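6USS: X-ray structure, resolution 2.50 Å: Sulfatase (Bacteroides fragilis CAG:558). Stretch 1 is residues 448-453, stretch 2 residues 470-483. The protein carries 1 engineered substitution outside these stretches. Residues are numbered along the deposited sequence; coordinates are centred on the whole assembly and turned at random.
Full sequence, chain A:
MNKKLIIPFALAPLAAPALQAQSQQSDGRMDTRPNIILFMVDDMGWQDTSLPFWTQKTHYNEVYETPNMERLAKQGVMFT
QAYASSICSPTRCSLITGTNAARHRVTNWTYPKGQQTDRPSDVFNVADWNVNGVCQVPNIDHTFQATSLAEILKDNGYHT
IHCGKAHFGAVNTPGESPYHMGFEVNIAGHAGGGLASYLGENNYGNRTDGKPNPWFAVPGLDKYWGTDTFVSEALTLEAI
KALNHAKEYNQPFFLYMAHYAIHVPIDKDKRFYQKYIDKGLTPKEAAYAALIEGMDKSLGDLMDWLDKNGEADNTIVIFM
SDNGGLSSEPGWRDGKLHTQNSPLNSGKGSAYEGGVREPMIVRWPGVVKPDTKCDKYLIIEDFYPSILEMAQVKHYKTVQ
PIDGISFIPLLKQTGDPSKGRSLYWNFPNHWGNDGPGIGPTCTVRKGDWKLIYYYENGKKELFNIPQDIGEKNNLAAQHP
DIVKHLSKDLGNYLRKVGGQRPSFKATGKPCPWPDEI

Stretch 1, residues 448-453: DWKLIY
Stretch 2 (470-483) GEKNNLAAQHPDIV

Residues 449-453 form an extended strand, with phi near -115° and psi near 130°, against which 470-483 packs as an irregular loop leading into a helix that begins at Pro 480. The contact buries 354 Å², summed over both sides, and is made by side chains of the strand. Asp 448, just before the strand, lies out of reach.

Trp 449 dominates the interface. Its CA lies 8.4 Å from the CA of Ile 482, its CB points toward the second stretch, and chi1 of -69° (m) with chi2 of 105° presents the broad indole to three residues. Ile 482, in the m,t rotamer, covers one face, where the flat indole accommodates its terminal methyl: CD1 sits 3.5 Å from Trp 449 CE2 and 3.8 Å from the centroid of the five-membered ring, a CH-pi contact. Leu 475 (m,t) brings an apolar methyl to the ring edge, with CD1 3.9 Å from Trp 449 CZ3. His 479 (chi1 -67°, chi2 96°) offers its own face to the indole edge; its ND1 is 3.8 Å from Trp 449 CH2, and the planes meet at 55°. His 479 is also the helix N-cap residue, reached through the type I turn Ala 476-His 479.

Lys 450 leaves the strand sideways, but its long chain, fully extended (t,t,t,t), carries NZ to Glu 471 OE1 at 3.0 Å. This hydrogen-bonded salt bridge pairs two charges at buried residues. Glu 471, with phi/psi of 49/52° and chi1 m, chi2 t, points its CB toward the strand.

The CA-to-CB bond of Leu 451 (t,p) again points toward the second stretch; buried, its apolar side chain has no polar group to satisfy. CD2 lies 4.0 Å from Val 483 O, and the CA atoms of Leu 451 and Val 483 are 7.0 Å apart. Ile 452 (m,t) adds a marginal contact, and Tyr 453 makes none.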

# COMPACT_ATOMS: atom_id res chain seq x y z
N ASP A 448 -37.81 19.57 -8.54
CA ASP A 448 -38.33 18.88 -9.70
C ASP A 448 -37.65 19.30 -10.98
O ASP A 448 -37.98 18.77 -12.05
CB ASP A 448 -39.84 19.15 -9.84
CG ASP A 448 -40.63 18.63 -8.66
OD1 ASP A 448 -40.08 17.80 -7.88
OD2 ASP A 448 -41.81 19.05 -8.52
N TRP A 449 -36.75 20.27 -10.91
CA TRP A 449 -36.32 21.00 -12.09
C TRP A 449 -34.86 20.72 -12.38
O TRP A 449 -34.02 20.69 -11.47
CB TRP A 449 -36.55 22.50 -11.91
CG TRP A 449 -38.01 22.85 -11.92
CD1 TRP A 449 -38.77 23.19 -10.84
CD2 TRP A 449 -38.89 22.87 -13.06
NE1 TRP A 449 -40.07 23.43 -11.24
CE2 TRP A 449 -40.16 23.23 -12.59
CE3 TRP A 449 -38.71 22.62 -14.42
CZ2 TRP A 449 -41.26 23.36 -13.45
CZ3 TRP A 449 -39.81 22.74 -15.27
CH2 TRP A 449 -41.06 23.12 -14.78
N LYS A 450 -34.57 20.51 -13.66
CA LYS A 450 -33.22 20.22 -14.13
C LYS A 450 -32.92 21.18 -15.27
O LYS A 450 -33.71 21.28 -16.22
CB LYS A 450 -33.11 18.77 -14.60
CG LYS A 450 -31.75 18.35 -15.10
CD LYS A 450 -31.79 16.89 -15.50
CE LYS A 450 -30.41 16.39 -15.88
NZ LYS A 450 -30.43 14.98 -16.40
N LEU A 451 -31.81 21.90 -15.16
CA LEU A 451 -31.40 22.85 -16.19
C LEU A 451 -30.07 22.40 -16.79
O LEU A 451 -29.08 22.23 -16.06
CB LEU A 451 -31.28 24.27 -15.64
CG LEU A 451 -30.57 25.21 -16.64
CD1 LEU A 451 -31.47 25.47 -17.84
CD2 LEU A 451 -30.12 26.52 -16.00
N ILE A 452 -30.05 22.20 -18.11
CA ILE A 452 -28.85 21.86 -18.85
C ILE A 452 -28.49 23.05 -19.74
O ILE A 452 -29.35 23.57 -20.47
CB ILE A 452 -29.03 20.59 -19.70
CG1 ILE A 452 -29.46 19.41 -18.82
CG2 ILE A 452 -27.75 20.27 -20.44
CD1 ILE A 452 -29.97 18.23 -19.61
N TYR A 453 -27.24 23.49 -19.64
CA TYR A 453 -26.73 24.58 -20.45
C TYR A 453 -25.64 24.05 -21.37
O TYR A 453 -24.76 23.31 -20.93
CB TYR A 453 -26.16 25.68 -19.56
CG TYR A 453 -25.33 26.71 -20.30
CD1 TYR A 453 -25.92 27.60 -21.20
CD2 TYR A 453 -23.95 26.81 -20.07
CE1 TYR A 453 -25.15 28.57 -21.86
CE2 TYR A 453 -23.18 27.77 -20.73
CZ TYR A 453 -23.78 28.65 -21.62
OH TYR A 453 -23.03 29.61 -22.28
N GLY A 470 -38.30 10.93 -19.41
CA GLY A 470 -37.58 10.77 -20.66
C GLY A 470 -36.97 12.03 -21.20
O GLY A 470 -36.33 12.00 -22.26
N GLU A 471 -37.14 13.15 -20.50
CA GLU A 471 -36.64 14.46 -20.93
C GLU A 471 -37.02 14.75 -22.38
O GLU A 471 -36.19 15.09 -23.22
CB GLU A 471 -35.14 14.56 -20.68
CG GLU A 471 -34.83 14.60 -19.18
CD GLU A 471 -33.37 14.41 -18.85
OE1 GLU A 471 -32.76 15.30 -18.21
OE2 GLU A 471 -32.82 13.34 -19.23
N LYS A 472 -38.32 14.60 -22.67
CA LYS A 472 -38.87 14.82 -24.00
C LYS A 472 -39.39 16.24 -24.22
O LYS A 472 -39.55 16.64 -25.37
CB LYS A 472 -40.03 13.86 -24.29
CG LYS A 472 -39.69 12.38 -24.35
CD LYS A 472 -40.98 11.57 -24.45
CE LYS A 472 -40.88 10.23 -23.75
NZ LYS A 472 -40.87 9.09 -24.71
N ASN A 473 -39.65 16.99 -23.14
CA ASN A 473 -40.35 18.28 -23.22
C ASN A 473 -39.56 19.41 -22.55
O ASN A 473 -39.69 19.65 -21.34
CB ASN A 473 -41.74 18.17 -22.63
CG ASN A 473 -42.60 19.36 -22.98
OD1 ASN A 473 -42.26 20.15 -23.89
ND2 ASN A 473 -43.73 19.51 -22.29
N ASN A 474 -38.78 20.14 -23.35
CA ASN A 474 -38.07 21.32 -22.87
C ASN A 474 -39.08 22.41 -22.51
O ASN A 474 -39.84 22.87 -23.37
CB ASN A 474 -37.11 21.79 -23.95
CG ASN A 474 -36.33 23.03 -23.57
OD1 ASN A 474 -36.36 23.47 -22.42
ND2 ASN A 474 -35.60 23.57 -24.53
N LEU A 475 -39.10 22.81 -21.24
CA LEU A 475 -40.05 23.79 -20.73
C LEU A 475 -39.39 25.14 -20.42
O LEU A 475 -39.92 25.91 -19.63
CB LEU A 475 -40.73 23.26 -19.47
CG LEU A 475 -41.67 22.06 -19.60
CD1 LEU A 475 -41.87 21.43 -18.25
CD2 LEU A 475 -42.99 22.50 -20.18
N ALA A 476 -38.24 25.42 -21.03
CA ALA A 476 -37.56 26.70 -20.81
C ALA A 476 -38.47 27.88 -21.17
O ALA A 476 -38.62 28.82 -20.38
CB ALA A 476 -36.26 26.75 -21.62
N ALA A 477 -39.09 27.83 -22.35
CA ALA A 477 -39.95 28.93 -22.78
C ALA A 477 -41.11 29.13 -21.81
O ALA A 477 -41.53 30.27 -21.56
CB ALA A 477 -40.47 28.65 -24.19
N GLN A 478 -41.63 28.05 -21.25
CA GLN A 478 -42.77 28.11 -20.34
C GLN A 478 -42.42 28.67 -18.97
O GLN A 478 -43.33 29.06 -18.22
CB GLN A 478 -43.37 26.70 -20.18
CG GLN A 478 -44.52 26.40 -21.12
CD GLN A 478 -45.87 26.77 -20.52
OE1 GLN A 478 -46.02 26.84 -19.29
NE2 GLN A 478 -46.85 27.02 -21.38
N HIS A 479 -41.14 28.69 -18.59
CA HIS A 479 -40.73 29.07 -17.23
C HIS A 479 -39.45 29.90 -17.28
O HIS A 479 -38.41 29.51 -16.75
CB HIS A 479 -40.55 27.83 -16.36
CG HIS A 479 -41.82 27.11 -16.09
ND1 HIS A 479 -42.24 26.03 -16.84
CD2 HIS A 479 -42.78 27.32 -15.16
CE1 HIS A 479 -43.40 25.60 -16.37
NE2 HIS A 479 -43.75 26.37 -15.36
N PRO A 480 -39.52 31.08 -17.88
CA PRO A 480 -38.31 31.92 -17.95
C PRO A 480 -37.80 32.31 -16.57
O PRO A 480 -36.59 32.42 -16.36
CB PRO A 480 -38.78 33.13 -18.76
CG PRO A 480 -40.28 33.20 -18.51
CD PRO A 480 -40.73 31.78 -18.35
N ASP A 481 -38.73 32.51 -15.62
CA ASP A 481 -38.38 32.74 -14.22
C ASP A 481 -37.40 31.67 -13.73
O ASP A 481 -36.35 31.98 -13.15
CB ASP A 481 -39.66 32.76 -13.36
CG ASP A 481 -40.74 31.67 -13.78
OD1 ASP A 481 -40.99 31.47 -15.00
OD2 ASP A 481 -41.38 31.04 -12.89
N ILE A 482 -37.72 30.40 -13.99
CA ILE A 482 -36.91 29.30 -13.48
C ILE A 482 -35.54 29.30 -14.14
O ILE A 482 -34.51 29.21 -13.46
CB ILE A 482 -37.64 27.97 -13.72
CG1 ILE A 482 -38.94 27.94 -12.91
CG2 ILE A 482 -36.71 26.83 -13.38
CD1 ILE A 482 -39.74 26.67 -13.07
N VAL A 483 -35.52 29.37 -15.48
CA VAL A 483 -34.28 29.28 -16.24
C VAL A 483 -33.26 30.27 -15.71
O VAL A 483 -32.08 29.94 -15.50
CB VAL A 483 -34.56 29.49 -17.74
CG1 VAL A 483 -33.27 29.56 -18.53
CG2 VAL A 483 -35.45 28.38 -18.28